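Side-chain contacts in ALDH21) (Physcomitrella patens subsp. patens, PDB 5MZ5), which oxidises succinic semialdehyde to succinate with NADP(+) as cofactor, as a plant member of the aldehyde dehydrogenase family: residues Y303-Q306 with R307-G311; E402-P405 with I406-A410. All coordinates share one frame; numbering follows the deposited sequence.

Interaction 1: Y303-Q306 with R307-G311; sequences YTIQ and RLING
Tyr303 and Arg307, one turn apart on helix 301-313, run side by side and point the same way. The contact between them is a CH-pi interaction: Arg307 CG sits over one face of the Tyr303 ring, 3.9 Å from its centroid and 28° off the ring normal. Arg307 CD follows along the phenol and reaches Tyr303 OH at 3.4 Å. The tyrosine ring is brought alongside by its first torsion, which sets CG trans to the backbone N (chi1 -171°), while the arginine chain bends at chi2 and chi3, leaving the guanidinium plane 35° from the ring. Arg307 NH1 forms a salt bridge with Asp470, and Arg510 of the second subunit packs on both side chains.

Apolar contacts are looser and lie on the buried side. Ile305 CG2 meets Ile309 CG1 at 4.2 Å, and Thr304 CG2 lies alongside Leu308 CD1 at 4.1 Å. Ile305 and Ile309 pack against helix 333-345, whereas Thr304 and Leu308 both touch Phe447 of strand 443-447. The hydroxyl of Thr304 is hydrogen-bonded to both Asp300 O and Val298 N.

Four consecutive backbone bonds tie the turns together, from Arg307 N donating to Tyr303 O, to Asn310 N donating to Gln306 O. The shortest joins Ile309 N to Ile305 O at 2.8 Å.

This run of i+4 to i hydrogen bonds, with one flank in the core and the other at a subunit contact, belongs to an amphipathic alpha helix, here the crossover helix of the beta-alpha-beta unit formed by strand 290-294, helix 301-313 and strand 323-329.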
loop_
_atom_site.group_PDB
_atom_site.type_symbol
_atom_site.label_atom_id
_atom_site.label_comp_id
_atom_site.label_asym_id
_atom_site.label_seq_id
_atom_site.Cartn_x
_atom_site.Cartn_y
_atom_site.Cartn_z
ATOM N N TYR A 303 -7.553 -5.720 36.950
ATOM C CA TYR A 303 -6.803 -5.765 35.708
ATOM C C TYR A 303 -5.986 -4.484 35.501
ATOM O O TYR A 303 -4.847 -4.581 35.062
ATOM C CB TYR A 303 -7.709 -6.048 34.496
ATOM C CG TYR A 303 -6.912 -6.316 33.242
ATOM C CD1 TYR A 303 -6.360 -7.573 32.999
ATOM C CD2 TYR A 303 -6.642 -5.298 32.333
ATOM C CE1 TYR A 303 -5.585 -7.816 31.865
ATOM C CE2 TYR A 303 -5.896 -5.539 31.181
ATOM C CZ TYR A 303 -5.359 -6.798 30.956
ATOM O OH TYR A 303 -4.579 -7.048 29.856
ATOM N N THR A 304 -6.555 -3.305 35.831
ATOM C CA THR A 304 -5.858 -2.009 35.720
ATOM C C THR A 304 -4.596 -1.994 36.587
ATOM O O THR A 304 -3.526 -1.681 36.065
ATOM C CB THR A 304 -6.804 -0.830 35.998
ATOM O OG1 THR A 304 -7.927 -0.959 35.138
ATOM C CG2 THR A 304 -6.135 0.534 35.774
ATOM N N ILE A 305 -4.712 -2.408 37.874
ATOM C CA ILE A 305 -3.598 -2.478 38.838
ATOM C C ILE A 305 -2.507 -3.419 38.321
ATOM O O ILE A 305 -1.343 -3.031 38.313
ATOM C CB ILE A 305 -4.077 -2.822 40.293
ATOM C CG1 ILE A 305 -4.995 -1.724 40.894
ATOM C CG2 ILE A 305 -2.908 -3.165 41.261
ATOM C CD1 ILE A 305 -4.421 -0.242 41.005
ATOM N N GLN A 306 -2.892 -4.629 37.849
ATOM C CA GLN A 306 -1.944 -5.614 37.309
ATOM C C GLN A 306 -1.129 -5.045 36.160
ATOM O O GLN A 306 0.071 -5.282 36.101
ATOM C CB GLN A 306 -2.671 -6.887 36.843
ATOM C CG GLN A 306 -3.133 -7.804 37.981
ATOM C CD GLN A 306 -4.177 -8.831 37.571
ATOM O OE1 GLN A 306 -4.480 -9.050 36.386
ATOM N NE2 GLN A 306 -4.752 -9.503 38.563
ATOM N N ARG A 307 -1.779 -4.281 35.248
ATOM C CA ARG A 307 -1.093 -3.685 34.093
ATOM C C ARG A 307 -0.214 -2.522 34.502
ATOM O O ARG A 307 0.857 -2.341 33.925
ATOM C CB ARG A 307 -2.089 -3.307 32.983
ATOM C CG ARG A 307 -2.882 -4.517 32.459
ATOM C CD ARG A 307 -2.170 -5.275 31.369
ATOM N NE ARG A 307 -1.157 -6.193 31.880
ATOM C CZ ARG A 307 -0.075 -6.568 31.200
ATOM N NH1 ARG A 307 0.159 -6.082 29.983
ATOM N NH2 ARG A 307 0.788 -7.424 31.736
ATOM N N LEU A 308 -0.644 -1.763 35.529
ATOM C CA LEU A 308 0.145 -0.652 36.074
ATOM C C LEU A 308 1.394 -1.184 36.788
ATOM O O LEU A 308 2.460 -0.564 36.708
ATOM C CB LEU A 308 -0.689 0.202 37.018
ATOM C CG LEU A 308 -1.827 1.007 36.411
ATOM C CD1 LEU A 308 -2.573 1.760 37.503
ATOM C CD2 LEU A 308 -1.336 1.951 35.313
ATOM N N ILE A 309 1.267 -2.352 37.451
ATOM C CA ILE A 309 2.381 -3.047 38.125
ATOM C C ILE A 309 3.390 -3.504 37.053
ATOM O O ILE A 309 4.589 -3.249 37.198
ATOM C CB ILE A 309 1.872 -4.223 39.020
ATOM C CG1 ILE A 309 1.151 -3.702 40.287
ATOM C CG2 ILE A 309 2.992 -5.255 39.359
ATOM C CD1 ILE A 309 2.079 -2.950 41.385
ATOM N N ASN A 310 2.891 -4.123 35.950
ATOM C CA ASN A 310 3.742 -4.557 34.841
ATOM C C ASN A 310 4.502 -3.348 34.264
ATOM O O ASN A 310 5.721 -3.405 34.114
ATOM C CB ASN A 310 2.933 -5.295 33.762
ATOM C CG ASN A 310 3.775 -5.682 32.554
ATOM O OD1 ASN A 310 4.584 -6.612 32.592
ATOM N ND2 ASN A 310 3.686 -4.904 31.490
ATOM N N GLY A 311 3.791 -2.256 34.020
ATOM C CA GLY A 311 4.398 -1.040 33.499
ATOM C C GLY A 311 5.499 -0.467 34.367
ATOM O O GLY A 311 6.607 -0.197 33.892
#

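Interaction 2: E402-P405 with I406-A410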
loop_
_atom_site.group_PDB
_atom_site.type_symbol
_atom_site.label_atom_id
_atom_site.label_comp_id
_atom_site.label_asym_id
_atom_site.label_seq_id
_atom_site.Cartn_x
_atom_site.Cartn_y
_atom_site.Cartn_z
ATOM N N GLU A 402 5.107 9.974 45.781
ATOM C CA GLU A 402 4.011 10.883 45.502
ATOM C C GLU A 402 4.475 12.348 45.486
ATOM O O GLU A 402 5.294 12.747 46.308
ATOM C CB GLU A 402 2.928 10.651 46.568
ATOM C CG GLU A 402 1.718 11.558 46.526
ATOM C CD GLU A 402 0.752 11.197 47.636
ATOM O OE1 GLU A 402 0.976 11.620 48.797
ATOM O OE2 GLU A 402 -0.170 10.398 47.364
ATOM N N ASP A 403 3.955 13.130 44.510
ATOM C CA ASP A 403 4.180 14.575 44.322
ATOM C C ASP A 403 5.667 15.000 44.291
ATOM O O ASP A 403 6.078 15.933 44.989
ATOM C CB ASP A 403 3.379 15.392 45.366
ATOM C CG ASP A 403 1.876 15.156 45.299
ATOM O OD1 ASP A 403 1.364 14.858 44.181
ATOM O OD2 ASP A 403 1.211 15.253 46.360
ATOM N N VAL A 404 6.453 14.333 43.441
ATOM C CA VAL A 404 7.860 14.673 43.248
ATOM C C VAL A 404 7.912 15.942 42.358
ATOM O O VAL A 404 7.306 15.947 41.281
ATOM C CB VAL A 404 8.667 13.489 42.657
ATOM C CG1 VAL A 404 10.073 13.918 42.244
ATOM C CG2 VAL A 404 8.731 12.331 43.646
ATOM N N PRO A 405 8.582 17.037 42.803
ATOM C CA PRO A 405 8.621 18.254 41.968
ATOM C C PRO A 405 9.431 18.090 40.679
ATOM O O PRO A 405 10.293 17.219 40.584
ATOM C CB PRO A 405 9.201 19.321 42.912
ATOM C CG PRO A 405 9.993 18.559 43.891
ATOM C CD PRO A 405 9.307 17.235 44.079
ATOM N N ILE A 406 9.130 18.933 39.692
ATOM C CA ILE A 406 9.729 18.967 38.355
ATOM C C ILE A 406 11.275 19.131 38.382
ATOM O O ILE A 406 11.944 18.627 37.488
ATOM C CB ILE A 406 9.007 20.048 37.470
ATOM C CG1 ILE A 406 9.301 19.856 35.970
ATOM C CG2 ILE A 406 9.285 21.496 37.925
ATOM C CD1 ILE A 406 8.350 18.913 35.238
ATOM N N GLU A 407 11.823 19.820 39.397
ATOM C CA GLU A 407 13.266 20.055 39.512
ATOM C C GLU A 407 14.054 18.790 39.935
ATOM O O GLU A 407 15.248 18.702 39.623
ATOM C CB GLU A 407 13.590 21.273 40.411
ATOM C CG GLU A 407 12.969 21.251 41.805
ATOM C CD GLU A 407 11.567 21.821 41.966
ATOM O OE1 GLU A 407 11.171 22.057 43.130
ATOM O OE2 GLU A 407 10.862 22.024 40.949
ATOM N N ALA A 408 13.394 17.810 40.607
ATOM C CA ALA A 408 14.049 16.553 41.017
ATOM C C ALA A 408 14.437 15.686 39.814
ATOM O O ALA A 408 13.662 15.577 38.851
ATOM C CB ALA A 408 13.159 15.767 41.963
ATOM N N ASN A 409 15.649 15.081 39.871
ATOM C CA ASN A 409 16.192 14.204 38.823
ATOM C C ASN A 409 15.285 13.020 38.514
ATOM O O ASN A 409 15.194 12.622 37.350
ATOM C CB ASN A 409 17.579 13.699 39.183
ATOM C CG ASN A 409 18.668 14.707 38.967
ATOM O OD1 ASN A 409 18.763 15.346 37.917
ATOM N ND2 ASN A 409 19.544 14.841 39.947
ATOM N N ALA A 410 14.608 12.474 39.553
ATOM C CA ALA A 410 13.673 11.352 39.432
ATOM C C ALA A 410 12.496 11.728 38.514
ATOM O O ALA A 410 11.980 10.857 37.824
ATOM C CB ALA A 410 13.169 10.931 40.805
#
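Val404 and Ala408 meet across a type I beta turn that runs from Pro405 to Ala408 and leads from strand 395-402 into helix 409-412, with Ala408 at the N-cap position. The close-packed side is apolar: Val404 CG1 touches Ala408 CB at 3.6 Å. The valine branch gets there because it stands trans to the backbone N while its CB already faces the turn. Ala378 of helix 365-380 packs on Val404, and Lys381 touches Ala408, so this side is buried.

Closing the turn, Ala408 N donates to Pro405 O over 3.2 Å. The donor stands above the carbonyl plane, 53° out of it.

The other side is open to solvent. Ile406 is exposed and only loosely engaged, since it directs its CB away from the preceding residues, with Asn437 and Arg411 among its neighbours. Glu407, also exposed, doubles back over the proline. Its CG lies between the backbone N and the carbonyl carbon (chi1 54°), and a further bend at chi2 brings the carboxylate back to Pro405, the two side chains crossing at about a right angle. There the carboxylate lies against the proline ring carbons, with Glu407 OE1 3.4 Å from Pro405 CB and 3.8 Å from Pro405 CG.

In the fold
Interaction 1 comes first along the chain and interaction 2 follows it. Their centres lie 22 Å apart and their nearest atoms about 13 Å, so the two do not touch. They are connected through the same mixed sheet: helix 301-313 links strands 290-294 and 323-329, while residues 402-410 leave strand 395-402 and precede strand 419-425. Helix 333-345, which backs interaction 1, also supplies Lys337 as salt-bridge partner of Glu402. Interaction 1 is the nearer to the active site, since the side chain of Asn310 is about 3 Å from that of the succinate-binding Tyr314 and about 9 Å from that of Ser319. Interaction 2 lies away from the known binding sites.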